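Local atomic coordinates of penaeus monodon metallodensovirus major capsid protein (Penaeus monodon metallodensovirus, PDB entry 6WH7), a protein that forms the icosahedral capsid of a shrimp densovirus, sixty copies of it assembling into the shell that presumably encloses and protects the viral genome. Residues S168-S181 with I336-P348. Numbering follows the deposited sequence.
Sequences SKVYPKTDTVWPVS and ITESKINNIQFGP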
ATOM      1  N   SER A 168     -85.342 -25.855 -48.379  1.00 17.31           N
ATOM      2  CA  SER A 168     -85.925 -25.795 -47.047  1.00 17.31           C
ATOM      3  C   SER A 168     -86.540 -27.128 -46.661  1.00 17.31           C
ATOM      4  O   SER A 168     -86.318 -27.634 -45.559  1.00 17.31           O
ATOM      5  CB  SER A 168     -86.977 -24.694 -46.999  1.00 18.28           C
ATOM      6  OG  SER A 168     -87.627 -24.670 -45.747  1.00 18.28           O
ATOM      7  N   LYS A 169     -87.318 -27.699 -47.563  1.00 17.14           N
ATOM      8  CA  LYS A 169     -88.022 -28.945 -47.354  1.00 17.14           C
ATOM      9  C   LYS A 169     -87.793 -29.805 -48.579  1.00 17.14           C
ATOM     10  O   LYS A 169     -87.768 -29.300 -49.703  1.00 17.14           O
ATOM     11  CB  LYS A 169     -89.506 -28.701 -47.131  1.00 17.81           C
ATOM     12  CG  LYS A 169     -90.295 -29.930 -46.832  1.00 17.81           C
ATOM     13  CD  LYS A 169     -91.758 -29.606 -46.757  1.00 17.81           C
ATOM     14  CE  LYS A 169     -92.085 -28.784 -45.540  1.00 17.81           C
ATOM     15  NZ  LYS A 169     -93.540 -28.506 -45.472  1.00 17.81           N
ATOM     16  N   VAL A 170     -87.616 -31.099 -48.363  1.00 17.40           N
ATOM     17  CA  VAL A 170     -87.137 -32.001 -49.397  1.00 17.40           C
ATOM     18  C   VAL A 170     -88.106 -33.162 -49.514  1.00 17.40           C
ATOM     19  O   VAL A 170     -88.435 -33.801 -48.513  1.00 17.40           O
ATOM     20  CB  VAL A 170     -85.718 -32.499 -49.080  1.00 16.84           C
ATOM     21  CG1 VAL A 170     -85.293 -33.472 -50.096  1.00 16.84           C
ATOM     22  CG2 VAL A 170     -84.756 -31.341 -49.048  1.00 16.84           C
ATOM     23  N   TYR A 171     -88.543 -33.442 -50.721  1.00 19.02           N
ATOM     24  CA  TYR A 171     -89.518 -34.477 -50.988  1.00 19.02           C
ATOM     25  C   TYR A 171     -88.893 -35.610 -51.784  1.00 19.02           C
ATOM     26  O   TYR A 171     -87.926 -35.398 -52.519  1.00 19.02           O
ATOM     27  CB  TYR A 171     -90.703 -33.923 -51.782  1.00 19.00           C
ATOM     28  CG  TYR A 171     -91.514 -32.894 -51.054  1.00 19.00           C
ATOM     29  CD1 TYR A 171     -92.594 -33.262 -50.281  1.00 19.00           C
ATOM     30  CD2 TYR A 171     -91.195 -31.552 -51.137  1.00 19.00           C
ATOM     31  CE1 TYR A 171     -93.340 -32.327 -49.621  1.00 19.00           C
ATOM     32  CE2 TYR A 171     -91.931 -30.610 -50.476  1.00 19.00           C
ATOM     33  CZ  TYR A 171     -93.003 -31.001 -49.721  1.00 19.00           C
ATOM     34  OH  TYR A 171     -93.749 -30.059 -49.059  1.00 19.00           O
ATOM     35  N   PRO A 172     -89.410 -36.825 -51.660  1.00 20.59           N
ATOM     36  CA  PRO A 172     -88.951 -37.906 -52.529  1.00 20.59           C
ATOM     37  C   PRO A 172     -89.355 -37.671 -53.973  1.00 20.59           C
ATOM     38  O   PRO A 172     -90.235 -36.868 -54.284  1.00 20.59           O
ATOM     39  CB  PRO A 172     -89.640 -39.142 -51.946  1.00 19.55           C
ATOM     40  CG  PRO A 172     -90.801 -38.620 -51.232  1.00 19.55           C
ATOM     41  CD  PRO A 172     -90.385 -37.306 -50.671  1.00 19.55           C
ATOM     42  N   LYS A 173     -88.696 -38.404 -54.863  1.00 25.23           N
ATOM     43  CA  LYS A 173     -89.052 -38.356 -56.268  1.00 25.23           C
ATOM     44  C   LYS A 173     -90.453 -38.907 -56.473  1.00 25.23           C
ATOM     45  O   LYS A 173     -91.014 -39.579 -55.609  1.00 25.23           O
ATOM     46  CB  LYS A 173     -88.075 -39.156 -57.108  1.00 24.63           C
ATOM     47  CG  LYS A 173     -86.715 -38.569 -57.225  1.00 24.63           C
ATOM     48  CD  LYS A 173     -85.815 -39.614 -57.806  1.00 24.63           C
ATOM     49  CE  LYS A 173     -86.325 -40.065 -59.159  1.00 24.63           C
ATOM     50  NZ  LYS A 173     -85.487 -41.144 -59.732  1.00 24.63           N
ATOM     51  N   THR A 174     -91.025 -38.597 -57.635  1.00 29.44           N
ATOM     52  CA  THR A 174     -92.440 -38.852 -57.873  1.00 29.44           C
ATOM     53  C   THR A 174     -92.807 -40.309 -57.604  1.00 29.44           C
ATOM     54  O   THR A 174     -93.682 -40.602 -56.782  1.00 29.44           O
ATOM     55  CB  THR A 174     -92.794 -38.452 -59.301  1.00 31.98           C
ATOM     56  OG1 THR A 174     -91.969 -39.184 -60.213  1.00 31.98           O
ATOM     57  CG2 THR A 174     -92.552 -36.974 -59.495  1.00 31.98           C
ATOM     58  N   ASP A 175     -92.145 -41.239 -58.284  1.00 30.16           N
ATOM     59  CA  ASP A 175     -92.420 -42.648 -58.042  1.00 30.16           C
ATOM     60  C   ASP A 175     -91.687 -43.182 -56.823  1.00 30.16           C
ATOM     61  O   ASP A 175     -92.068 -44.231 -56.295  1.00 30.16           O
ATOM     62  CB  ASP A 175     -92.053 -43.475 -59.271  1.00 35.22           C
ATOM     63  CG  ASP A 175     -92.995 -43.238 -60.430  1.00 35.22           C
ATOM     64  OD1 ASP A 175     -94.095 -42.696 -60.200  1.00 35.22           O
ATOM     65  OD2 ASP A 175     -92.634 -43.589 -61.573  1.00 35.22           O
ATOM     66  N   THR A 176     -90.650 -42.489 -56.373  1.00 25.79           N
ATOM     67  CA  THR A 176     -89.889 -42.902 -55.209  1.00 25.79           C
ATOM     68  C   THR A 176     -90.662 -42.595 -53.935  1.00 25.79           C
ATOM     69  O   THR A 176     -91.464 -41.662 -53.879  1.00 25.79           O
ATOM     70  CB  THR A 176     -88.536 -42.188 -55.193  1.00 25.75           C
ATOM     71  OG1 THR A 176     -87.798 -42.540 -56.366  1.00 25.75           O
ATOM     72  CG2 THR A 176     -87.724 -42.557 -53.970  1.00 25.75           C
ATOM     73  N   VAL A 177     -90.429 -43.407 -52.907  1.00 22.49           N
ATOM     74  CA  VAL A 177     -90.915 -43.119 -51.572  1.00 22.49           C
ATOM     75  C   VAL A 177     -89.759 -43.345 -50.603  1.00 22.49           C
ATOM     76  O   VAL A 177     -88.740 -43.936 -50.949  1.00 22.49           O
ATOM     77  CB  VAL A 177     -92.143 -43.973 -51.200  1.00 22.47           C
ATOM     78  CG1 VAL A 177     -91.742 -45.402 -50.895  1.00 22.47           C
ATOM     79  CG2 VAL A 177     -92.914 -43.330 -50.080  1.00 22.47           C
ATOM     80  N   TRP A 178     -89.927 -42.855 -49.375  1.00 20.33           N
ATOM     81  CA  TRP A 178     -88.879 -42.848 -48.357  1.00 20.33           C
ATOM     82  C   TRP A 178     -89.306 -43.695 -47.167  1.00 20.33           C
ATOM     83  O   TRP A 178     -89.827 -43.165 -46.177  1.00 20.33           O
ATOM     84  CB  TRP A 178     -88.565 -41.427 -47.904  1.00 18.07           C
ATOM     85  CG  TRP A 178     -87.849 -40.623 -48.911  1.00 18.07           C
ATOM     86  CD1 TRP A 178     -87.379 -41.047 -50.106  1.00 18.07           C
ATOM     87  CD2 TRP A 178     -87.503 -39.245 -48.809  1.00 18.07           C
ATOM     88  NE1 TRP A 178     -86.759 -40.023 -50.762  1.00 18.07           N
ATOM     89  CE2 TRP A 178     -86.822 -38.900 -49.983  1.00 18.07           C
ATOM     90  CE3 TRP A 178     -87.707 -38.266 -47.838  1.00 18.07           C
ATOM     91  CZ2 TRP A 178     -86.343 -37.622 -50.215  1.00 18.07           C
ATOM     92  CZ3 TRP A 178     -87.233 -37.004 -48.069  1.00 18.07           C
ATOM     93  CH2 TRP A 178     -86.557 -36.691 -49.246  1.00 18.07           C
ATOM     94  N   PRO A 179     -89.107 -45.008 -47.228  1.00 20.65           N
ATOM     95  CA  PRO A 179     -89.448 -45.852 -46.083  1.00 20.65           C
ATOM     96  C   PRO A 179     -88.625 -45.469 -44.867  1.00 20.65           C
ATOM     97  O   PRO A 179     -87.424 -45.221 -44.962  1.00 20.65           O
ATOM     98  CB  PRO A 179     -89.102 -47.259 -46.572  1.00 20.73           C
ATOM     99  CG  PRO A 179     -89.175 -47.165 -48.036  1.00 20.73           C
ATOM    100  CD  PRO A 179     -88.653 -45.814 -48.368  1.00 20.73           C
ATOM    101  N   VAL A 180     -89.284 -45.414 -43.710  1.00 20.98           N
ATOM    102  CA  VAL A 180     -88.557 -45.060 -42.504  1.00 20.98           C
ATOM    103  C   VAL A 180     -87.697 -46.226 -42.053  1.00 20.98           C
ATOM    104  O   VAL A 180     -86.737 -46.033 -41.303  1.00 20.98           O
ATOM    105  CB  VAL A 180     -89.524 -44.623 -41.389  1.00 21.34           C
ATOM    106  CG1 VAL A 180     -90.168 -45.820 -40.734  1.00 21.34           C
ATOM    107  CG2 VAL A 180     -88.838 -43.762 -40.395  1.00 21.34           C
ATOM    108  N   SER A 181     -88.011 -47.437 -42.511  1.00 21.76           N
ATOM    109  CA  SER A 181     -87.222 -48.620 -42.209  1.00 21.76           C
ATOM    110  C   SER A 181     -85.976 -48.721 -43.064  1.00 21.76           C
ATOM    111  O   SER A 181     -85.122 -49.568 -42.797  1.00 21.76           O
ATOM    112  CB  SER A 181     -88.064 -49.874 -42.409  1.00 23.66           C
ATOM    113  OG  SER A 181     -88.430 -50.017 -43.767  1.00 23.66           O
ATOM    114  N   ILE A 336     -94.471 -38.286 -41.274  1.00 22.05           N
ATOM    115  CA  ILE A 336     -94.568 -39.714 -41.537  1.00 22.05           C
ATOM    116  C   ILE A 336     -96.029 -40.045 -41.772  1.00 22.05           C
ATOM    117  O   ILE A 336     -96.884 -39.706 -40.949  1.00 22.05           O
ATOM    118  CB  ILE A 336     -94.038 -40.563 -40.368  1.00 20.39           C
ATOM    119  CG1 ILE A 336     -92.602 -40.212 -40.025  1.00 20.39           C
ATOM    120  CG2 ILE A 336     -94.104 -42.027 -40.715  1.00 20.39           C
ATOM    121  CD1 ILE A 336     -91.674 -40.509 -41.096  1.00 20.39           C
ATOM    122  N   THR A 337     -96.316 -40.701 -42.884  1.00 24.61           N
ATOM    123  CA  THR A 337     -97.575 -41.403 -43.048  1.00 24.61           C
ATOM    124  C   THR A 337     -97.247 -42.851 -43.366  1.00 24.61           C
ATOM    125  O   THR A 337     -96.336 -43.133 -44.150  1.00 24.61           O
ATOM    126  CB  THR A 337     -98.466 -40.778 -44.131  1.00 25.39           C
ATOM    127  OG1 THR A 337     -99.759 -41.388 -44.086  1.00 25.39           O
ATOM    128  CG2 THR A 337     -97.886 -40.972 -45.514  1.00 25.39           C
ATOM    129  N   GLU A 338     -97.962 -43.763 -42.719  1.00 27.08           N
ATOM    130  CA  GLU A 338     -97.617 -45.182 -42.742  1.00 27.08           C
ATOM    131  C   GLU A 338     -96.178 -45.279 -42.239  1.00 27.08           C
ATOM    132  O   GLU A 338     -95.855 -44.662 -41.213  1.00 27.08           O
ATOM    133  CB  GLU A 338     -97.877 -45.747 -44.126  1.00 31.22           C
ATOM    134  CG  GLU A 338     -99.335 -45.696 -44.521  1.00 31.22           C
ATOM    135  CD  GLU A 338    -100.214 -46.448 -43.549  1.00 31.22           C
ATOM    136  OE1 GLU A 338     -99.801 -47.537 -43.095  1.00 31.22           O
ATOM    137  OE2 GLU A 338    -101.312 -45.949 -43.227  1.00 31.22           O
ATOM    138  N   SER A 339     -95.304 -46.028 -42.898  1.00 24.71           N
ATOM    139  CA  SER A 339     -93.892 -46.098 -42.553  1.00 24.71           C
ATOM    140  C   SER A 339     -93.038 -45.158 -43.389  1.00 24.71           C
ATOM    141  O   SER A 339     -91.811 -45.245 -43.339  1.00 24.71           O
ATOM    142  CB  SER A 339     -93.392 -47.534 -42.707  1.00 26.51           C
ATOM    143  OG  SER A 339     -91.996 -47.624 -42.483  1.00 26.51           O
ATOM    144  N   LYS A 340     -93.651 -44.300 -44.192  1.00 22.39           N
ATOM    145  CA  LYS A 340     -92.964 -43.600 -45.265  1.00 22.39           C
ATOM    146  C   LYS A 340     -92.814 -42.126 -44.923  1.00 22.39           C
ATOM    147  O   LYS A 340     -93.780 -41.481 -44.511  1.00 22.39           O
ATOM    148  CB  LYS A 340     -93.737 -43.795 -46.566  1.00 23.90           C
ATOM    149  CG  LYS A 340     -93.777 -45.254 -46.966  1.00 23.90           C
ATOM    150  CD  LYS A 340     -94.655 -45.523 -48.159  1.00 23.90           C
ATOM    151  CE  LYS A 340     -94.522 -46.969 -48.598  1.00 23.90           C
ATOM    152  NZ  LYS A 340     -95.176 -47.896 -47.635  1.00 23.90           N
ATOM    153  N   ILE A 341     -91.605 -41.604 -45.093  1.00 19.83           N
ATOM    154  CA  ILE A 341     -91.316 -40.204 -44.804  1.00 19.83           C
ATOM    155  C   ILE A 341     -91.880 -39.346 -45.928  1.00 19.83           C
ATOM    156  O   ILE A 341     -91.565 -39.559 -47.102  1.00 19.83           O
ATOM    157  CB  ILE A 341     -89.810 -39.971 -44.644  1.00 18.56           C
ATOM    158  CG1 ILE A 341     -89.257 -40.788 -43.485  1.00 18.56           C
ATOM    159  CG2 ILE A 341     -89.534 -38.515 -44.403  1.00 18.56           C
ATOM    160  CD1 ILE A 341     -87.773 -40.756 -43.386  1.00 18.56           C
ATOM    161  N   ASN A 342     -92.712 -38.374 -45.570  1.00 19.39           N
ATOM    162  CA  ASN A 342     -93.339 -37.519 -46.570  1.00 19.39           C
ATOM    163  C   ASN A 342     -92.363 -36.484 -47.100  1.00 19.39           C
ATOM    164  O   ASN A 342     -92.276 -36.260 -48.310  1.00 19.39           O
ATOM    165  CB  ASN A 342     -94.561 -36.838 -45.970  1.00 20.82           C
ATOM    166  CG  ASN A 342     -95.670 -37.802 -45.698  1.00 20.82           C
ATOM    167  OD1 ASN A 342     -95.754 -38.848 -46.333  1.00 20.82           O
ATOM    168  ND2 ASN A 342     -96.520 -37.476 -44.740  1.00 20.82           N
ATOM    169  N   ASN A 343     -91.635 -35.837 -46.203  1.00 17.60           N
ATOM    170  CA  ASN A 343     -90.633 -34.859 -46.580  1.00 17.60           C
ATOM    171  C   ASN A 343     -89.657 -34.731 -45.428  1.00 17.60           C
ATOM    172  O   ASN A 343     -89.947 -35.141 -44.303  1.00 17.60           O
ATOM    173  CB  ASN A 343     -91.274 -33.515 -46.947  1.00 18.18           C
ATOM    174  CG  ASN A 343     -92.101 -32.926 -45.825  1.00 18.18           C
ATOM    175  OD1 ASN A 343     -91.720 -32.957 -44.661  1.00 18.18           O
ATOM    176  ND2 ASN A 343     -93.273 -32.422 -46.172  1.00 18.18           N
ATOM    177  N   ILE A 344     -88.490 -34.175 -45.721  1.00 16.19           N
ATOM    178  CA  ILE A 344     -87.487 -33.901 -44.706  1.00 16.19           C
ATOM    179  C   ILE A 344     -87.206 -32.410 -44.719  1.00 16.19           C
ATOM    180  O   ILE A 344     -86.859 -31.844 -45.759  1.00 16.19           O
ATOM    181  CB  ILE A 344     -86.203 -34.713 -44.922  1.00 15.66           C
ATOM    182  CG1 ILE A 344     -86.473 -36.195 -44.692  1.00 15.66           C
ATOM    183  CG2 ILE A 344     -85.131 -34.255 -43.975  1.00 15.66           C
ATOM    184  CD1 ILE A 344     -85.325 -37.085 -45.063  1.00 15.66           C
ATOM    185  N   GLN A 345     -87.377 -31.782 -43.569  1.00 15.20           N
ATOM    186  CA  GLN A 345     -87.055 -30.387 -43.339  1.00 15.20           C
ATOM    187  C   GLN A 345     -85.657 -30.302 -42.752  1.00 15.20           C
ATOM    188  O   GLN A 345     -85.241 -31.178 -41.997  1.00 15.20           O
ATOM    189  CB  GLN A 345     -88.060 -29.777 -42.375  1.00 16.63           C
ATOM    190  CG  GLN A 345     -89.462 -29.785 -42.892  1.00 16.63           C
ATOM    191  CD  GLN A 345     -90.455 -29.435 -41.824  1.00 16.63           C
ATOM    192  OE1 GLN A 345     -90.202 -29.644 -40.640  1.00 16.63           O
ATOM    193  NE2 GLN A 345     -91.596 -28.899 -42.229  1.00 16.63           N
ATOM    194  N   PHE A 346     -84.918 -29.255 -43.109  1.00 15.23           N
ATOM    195  CA  PHE A 346     -83.568 -29.108 -42.573  1.00 15.23           C
ATOM    196  C   PHE A 346     -83.404 -27.864 -41.712  1.00 15.23           C
ATOM    197  O   PHE A 346     -83.251 -28.004 -40.497  1.00 15.23           O
ATOM    198  CB  PHE A 346     -82.533 -29.189 -43.688  1.00 13.93           C
ATOM    199  CG  PHE A 346     -82.363 -30.572 -44.212  1.00 13.93           C
ATOM    200  CD1 PHE A 346     -81.699 -31.516 -43.458  1.00 13.93           C
ATOM    201  CD2 PHE A 346     -82.858 -30.936 -45.440  1.00 13.93           C
ATOM    202  CE1 PHE A 346     -81.537 -32.787 -43.917  1.00 13.93           C
ATOM    203  CE2 PHE A 346     -82.692 -32.211 -45.901  1.00 13.93           C
ATOM    204  CZ  PHE A 346     -82.029 -33.134 -45.138  1.00 13.93           C
ATOM    205  N   GLY A 347     -83.413 -26.666 -42.268  1.00 14.23           N
ATOM    206  CA  GLY A 347     -83.327 -25.519 -41.402  1.00 14.23           C
ATOM    207  C   GLY A 347     -81.998 -25.398 -40.685  1.00 14.23           C
ATOM    208  O   GLY A 347     -81.914 -25.588 -39.473  1.00 14.23           O
ATOM    209  N   PRO A 348     -80.920 -25.162 -41.422  1.00 13.80           N
ATOM    210  CA  PRO A 348     -79.613 -24.993 -40.785  1.00 13.80           C
ATOM    211  C   PRO A 348     -79.612 -23.853 -39.785  1.00 13.80           C
ATOM    212  O   PRO A 348     -80.518 -23.023 -39.730  1.00 13.80           O
ATOM    213  CB  PRO A 348     -78.692 -24.676 -41.962  1.00 14.28           C
ATOM    214  CG  PRO A 348     -79.577 -24.074 -42.953  1.00 14.28           C
ATOM    215  CD  PRO A 348     -80.861 -24.820 -42.849  1.00 14.28           C
TER
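The indole of Trp178 meets Ile341 CG2 and Val170 CG1 at its edge, near the ring plane, while Pro172 CB sits over one face and Tyr188 stacks on the ring. With CG anti to the carbonyl carbon (chi1 -71°) and chi2 near zero, the benzo edge is turned to Ile344, Trp178 CZ3 lying 3.6 Å from Ile344 CG1. A large flat group suits this place: it spans two isoleucines along one face of strand 340-345. Tyr171 takes Asn343 CB over one face, 3.9 Å from the ring centroid, a CH-pi contact with ring and amide planes 86° apart. Phe346 has Ile344 CG2 over a face and Val170 CG2 at its edge.

Strand 169-179 is an outer strand of a three-stranded antiparallel sheet; the others, 340-345 and 335-337, form a hairpin through the type II' turn Thr337-Lys340. The bonds Val170 N to Ile344 O and Ile344 N to Val170 O are both 2.8 Å. Past Pro172, residues 173-176 loop away, and the chain returns at Val177. Ile341 N then hydrogen-bonds to Trp178 O, and Val180 N to Ser339 O of the turn at 2.6 Å. Pro179 faces Lys340 in a non-hydrogen-bonded pair, where its missing N-H costs nothing.

On the other side, Lys169 runs beside Gln345, its CE 3.3 Å from Gln345 NE2, and Val177 CG2 packs against Lys340 methylenes. Chemically, the pair is two-sided: Val82 of strand 79-83 packs on Val170, Trp178, Ile344 and Phe346, and Tyr188 covers Ile341, whereas water-tolerant Lys169, Lys340 and Gln345, with Pro179 among them, occupy the reverse.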